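Local coordinates for chloride intracellular channel exc-4 (Caenorhabditis elegans, PDB 2YV9), which may insert into membranes to form chloride channels and is required to keep the lumen of the growing excretory canal from swelling into cysts, at residues H201-G206 with F212-N217; H247-E250 with F255-Q258. All coordinates share one frame; numbering follows the deposited sequence.

Contact 1 of 2, residues H201-G206 with F212-N217; sequences HIRIIG and FDIPHN
Asp-213 OD2 takes two hydrogen bonds at once, from Arg-203 NH2 across the contact and from the ring nitrogen His-216 NE2 three residues on. The arginine approaches side-on, giving one nitrogen to each carboxylate oxygen: Arg-203 NE reaches Asp-213 OD1 at 2.7 Å and Arg-203 NH2 reaches Asp-213 OD2 at 3.0 Å. Both bonds are nearly straight and arrive on the syn side, with the guanidinium and carboxylate planes 21° apart. His-216 NE2 lies 2.8 Å from Asp-213 OD2 and comes from above the carboxylate plane. Asp-213 CG stands anti to its own backbone N (chi1 -156°), turning the carboxylate to the helix. The aliphatic part of Arg-203 is used too: its CG lies 3.9 Å from Ile-214 CD1, the two chains crossing at about a right angle. Ile-202 CG2 rests against Ile-214 CG1 at 4.2 Å. On the backbone, Phe-212 N donates to Gly-206 O (3.0 Å), and the CA of Gly-206 sits over one face of the Phe-212 ring, 4.0 Å from its centroid, in a CH-pi contact. Trp-222 of helix 219-228 and Pro-272 also touch both Arg-203 and Asp-213. A methionine in place of Arg-203 would probably leave Asp-213 without the arginine's charge and its two N-H bonds, with His-216 NE2 remaining as a partner on OD2. Within the all-helical C-terminal domain of the GST fold, ion pair, backbone bond and apolar packing together fasten the loop leaving helix 190-210 to that helix's last turns, and the arginine probably stabilises the ionised aspartate.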
# COMPACT_ATOMS: atom_id res chain seq x y z
N HIS A 201 -10.64 3.45 16.66
CA HIS A 201 -9.26 3.51 17.20
C HIS A 201 -9.13 4.69 18.19
O HIS A 201 -8.58 4.57 19.31
CB HIS A 201 -8.19 3.66 16.12
CG HIS A 201 -7.90 2.41 15.36
ND1 HIS A 201 -6.64 2.11 14.88
CD2 HIS A 201 -8.69 1.35 15.05
CE1 HIS A 201 -6.69 0.95 14.24
NE2 HIS A 201 -7.92 0.46 14.35
N ILE A 202 -9.62 5.86 17.77
CA ILE A 202 -9.48 7.03 18.59
C ILE A 202 -10.24 6.81 19.90
O ILE A 202 -9.78 7.20 20.98
CB ILE A 202 -10.03 8.28 17.85
CG1 ILE A 202 -9.04 8.65 16.77
CG2 ILE A 202 -10.21 9.38 18.76
CD1 ILE A 202 -9.50 9.75 15.79
N ARG A 203 -11.43 6.19 19.83
CA ARG A 203 -12.23 5.97 21.05
C ARG A 203 -11.52 5.04 22.04
O ARG A 203 -11.34 5.35 23.21
CB ARG A 203 -13.60 5.39 20.70
CG ARG A 203 -14.68 5.83 21.65
CD ARG A 203 -14.89 4.93 22.81
NE ARG A 203 -15.77 5.52 23.82
CZ ARG A 203 -16.80 4.90 24.40
NH1 ARG A 203 -17.13 3.67 24.09
NH2 ARG A 203 -17.48 5.52 25.35
N ILE A 204 -11.09 3.90 21.53
CA ILE A 204 -10.39 2.89 22.35
C ILE A 204 -9.08 3.44 22.90
O ILE A 204 -8.79 3.28 24.09
CB ILE A 204 -10.13 1.60 21.54
CG1 ILE A 204 -11.43 0.93 21.09
CG2 ILE A 204 -9.30 0.57 22.36
CD1 ILE A 204 -12.46 0.71 22.20
N ILE A 205 -8.26 4.04 22.05
CA ILE A 205 -6.95 4.56 22.49
C ILE A 205 -7.16 5.76 23.44
O ILE A 205 -6.47 5.93 24.45
CB ILE A 205 -6.04 4.92 21.32
CG1 ILE A 205 -5.67 3.66 20.55
CG2 ILE A 205 -4.73 5.65 21.79
CD1 ILE A 205 -5.03 2.55 21.43
N GLY A 206 -8.14 6.60 23.13
CA GLY A 206 -8.48 7.65 24.09
C GLY A 206 -8.81 7.17 25.49
O GLY A 206 -8.23 7.68 26.50
N PHE A 212 -9.12 10.37 27.51
CA PHE A 212 -10.21 11.17 26.98
C PHE A 212 -11.16 10.29 26.18
O PHE A 212 -10.78 9.23 25.69
CB PHE A 212 -9.67 12.35 26.15
CG PHE A 212 -9.18 11.97 24.77
CD1 PHE A 212 -10.04 11.99 23.67
CD2 PHE A 212 -7.85 11.61 24.55
CE1 PHE A 212 -9.63 11.64 22.40
CE2 PHE A 212 -7.42 11.25 23.28
CZ PHE A 212 -8.29 11.30 22.19
N ASP A 213 -12.41 10.75 26.08
CA ASP A 213 -13.41 10.12 25.21
C ASP A 213 -13.74 11.13 24.11
O ASP A 213 -13.38 12.32 24.19
CB ASP A 213 -14.68 9.80 26.00
CG ASP A 213 -15.50 8.67 25.39
OD1 ASP A 213 -15.15 8.13 24.32
OD2 ASP A 213 -16.49 8.27 26.04
N ILE A 214 -14.39 10.62 23.08
CA ILE A 214 -14.83 11.46 21.97
C ILE A 214 -15.94 12.31 22.60
O ILE A 214 -16.80 11.74 23.26
CB ILE A 214 -15.34 10.58 20.80
CG1 ILE A 214 -14.21 9.84 20.08
CG2 ILE A 214 -16.17 11.43 19.80
CD1 ILE A 214 -14.69 8.84 19.11
N PRO A 215 -15.87 13.66 22.51
CA PRO A 215 -16.80 14.45 23.32
C PRO A 215 -18.26 14.06 23.19
O PRO A 215 -18.77 13.86 22.07
CB PRO A 215 -16.55 15.87 22.85
CG PRO A 215 -15.07 15.87 22.44
CD PRO A 215 -14.87 14.51 21.83
N HIS A 216 -18.96 13.95 24.32
CA HIS A 216 -20.33 13.42 24.37
C HIS A 216 -21.40 14.35 23.78
O HIS A 216 -22.53 13.94 23.49
CB HIS A 216 -20.63 13.07 25.84
CG HIS A 216 -19.84 11.91 26.34
ND1 HIS A 216 -20.04 11.35 27.58
CD2 HIS A 216 -18.83 11.21 25.76
CE1 HIS A 216 -19.21 10.33 27.73
NE2 HIS A 216 -18.47 10.22 26.65
N ASN A 217 -21.05 15.60 23.57
CA ASN A 217 -21.99 16.58 23.00
C ASN A 217 -22.07 16.49 21.47
O ASN A 217 -22.93 17.12 20.86
CB ASN A 217 -21.64 17.99 23.46
CG ASN A 217 -20.34 18.50 22.88
OD1 ASN A 217 -19.31 17.89 23.04
ND2 ASN A 217 -20.39 19.66 22.23

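Contact 2 of 2, residues H247-E250 with F255-Q258; sequences HYKE and FTNQ
After helix 241-251 the chain approaches it most closely at Phe-255, whose CA lies 6.8 Å from the CA of Lys-249, and then moves off toward helix 258-262. Lys-249 carries the contact, its side chain setting out toward the following loop. Its NZ donates to the backbone oxygen of Phe-255, and the modelled separation of Lys-249 NZ from Phe-255 O, 2.5 Å, is so short that its exact length is doubtful. As modelled, the amine lies above the carbonyl plane and not on a lone pair. A bend at the third torsion (chi3 63°) turns the end of an otherwise extended chain onto this oxygen. Lys-249 CE also approaches Thr-256 OG1 at 3.5 Å, the two side chains crossing at a slant. Thr-256 OG1 is anti to its own carbonyl carbon and beside its backbone N (chi1 -59°), which places the hydroxyl next to the lysine methylenes. The Phe-255 side chain starts away from the helix, leaving its main chain as the part that is held. Further along, Asn-257 occupies the N-cap position of helix 258-262, and its OD1 makes a weak bond to Arg-259 N. Lys-249 also touches Leu-209 of helix 190-210 and Glu-260 of helix 258-262. The contact is small and near the surface of the helical C-terminal domain of the GST fold, joining helix 241-251 to the loop leading into helix 258-262. Its polar link is a charged amine on a neutral carbonyl, so the positive charge would probably polarise the Phe-255 peptide group and is not neutralised by that bond.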
# COMPACT_ATOMS: atom_id res chain seq x y z
N HIS A 247 -1.35 -2.62 19.10
CA HIS A 247 -0.87 -2.11 17.85
C HIS A 247 -0.13 -0.80 18.07
O HIS A 247 0.99 -0.64 17.58
CB HIS A 247 -2.06 -1.98 16.87
CG HIS A 247 -1.75 -1.26 15.60
ND1 HIS A 247 -1.33 -1.90 14.46
CD2 HIS A 247 -1.86 0.05 15.28
CE1 HIS A 247 -1.19 -1.02 13.48
NE2 HIS A 247 -1.49 0.18 13.96
N TYR A 248 -0.77 0.13 18.79
CA TYR A 248 -0.18 1.45 18.99
C TYR A 248 0.96 1.29 20.01
O TYR A 248 1.98 1.92 19.86
CB TYR A 248 -1.17 2.49 19.44
CG TYR A 248 -2.12 2.86 18.32
CD1 TYR A 248 -1.78 3.83 17.41
CD2 TYR A 248 -3.29 2.17 18.15
CE1 TYR A 248 -2.63 4.14 16.36
CE2 TYR A 248 -4.16 2.46 17.15
CZ TYR A 248 -3.81 3.46 16.23
OH TYR A 248 -4.67 3.71 15.17
N LYS A 249 0.78 0.41 20.99
CA LYS A 249 1.89 0.22 21.97
C LYS A 249 3.15 -0.30 21.32
O LYS A 249 4.24 0.22 21.60
CB LYS A 249 1.44 -0.59 23.20
CG LYS A 249 0.56 0.24 24.09
CD LYS A 249 0.10 -0.45 25.35
CE LYS A 249 1.24 -0.80 26.25
NZ LYS A 249 0.76 -1.06 27.64
N GLU A 250 3.03 -1.28 20.41
CA GLU A 250 4.19 -1.90 19.79
C GLU A 250 4.98 -0.94 18.89
O GLU A 250 6.21 -1.07 18.79
CB GLU A 250 3.85 -3.27 19.12
CG GLU A 250 3.06 -3.26 17.79
CD GLU A 250 2.69 -4.68 17.25
OE1 GLU A 250 3.32 -5.68 17.69
OE2 GLU A 250 1.76 -4.80 16.37
N PHE A 255 5.05 -0.43 27.10
CA PHE A 255 5.16 -1.78 27.64
C PHE A 255 3.83 -2.50 27.88
O PHE A 255 2.91 -1.98 28.53
CB PHE A 255 5.96 -1.82 28.94
CG PHE A 255 6.24 -3.23 29.41
CD1 PHE A 255 7.15 -4.02 28.73
CD2 PHE A 255 5.54 -3.79 30.46
CE1 PHE A 255 7.38 -5.33 29.12
CE2 PHE A 255 5.77 -5.09 30.86
CZ PHE A 255 6.69 -5.86 30.19
N THR A 256 3.79 -3.73 27.38
CA THR A 256 2.67 -4.63 27.56
C THR A 256 3.11 -5.77 28.46
O THR A 256 3.88 -6.63 28.03
CB THR A 256 2.25 -5.21 26.20
OG1 THR A 256 1.91 -4.14 25.31
CG2 THR A 256 1.09 -6.19 26.36
N ASN A 257 2.62 -5.79 29.70
CA ASN A 257 2.97 -6.87 30.63
C ASN A 257 2.25 -8.18 30.31
O ASN A 257 1.49 -8.26 29.35
CB ASN A 257 2.73 -6.43 32.10
CG ASN A 257 1.26 -6.42 32.50
OD1 ASN A 257 0.40 -6.99 31.83
ND2 ASN A 257 0.98 -5.79 33.64
N GLN A 258 2.52 -9.21 31.11
CA GLN A 258 1.93 -10.54 30.93
C GLN A 258 0.40 -10.56 31.09
O GLN A 258 -0.28 -11.36 30.45
CB GLN A 258 2.55 -11.52 31.92
CG GLN A 258 2.30 -12.99 31.62
CD GLN A 258 2.93 -13.90 32.66
OE1 GLN A 258 3.94 -14.56 32.40
NE2 GLN A 258 2.34 -13.92 33.85

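In the fold
Both contacts lie in the all-helical C-terminal domain of the GST fold and have the same plan, a helix meeting the loop that follows it; contact 1 is complete in the sequence before the first residue of contact 2. Their centres are about 20 Å apart, yet their helical segments touch. His-201 ND1 and Tyr-248 OH are 2.6 Å apart, a probable hydrogen bond, and the two rings meet nearly at right angles. Ile-205 CG1 packs on Tyr-248 CD2 at 3.7 Å, joining helix 190-210 to helix 241-251. Tyr-248 OH also bonds to Tyr-127 OH of helix 117-140. The calcium ion is bound at Gln-78, Pro-80 and Thr-92 of the thioredoxin-like N-terminal domain, in neither contact.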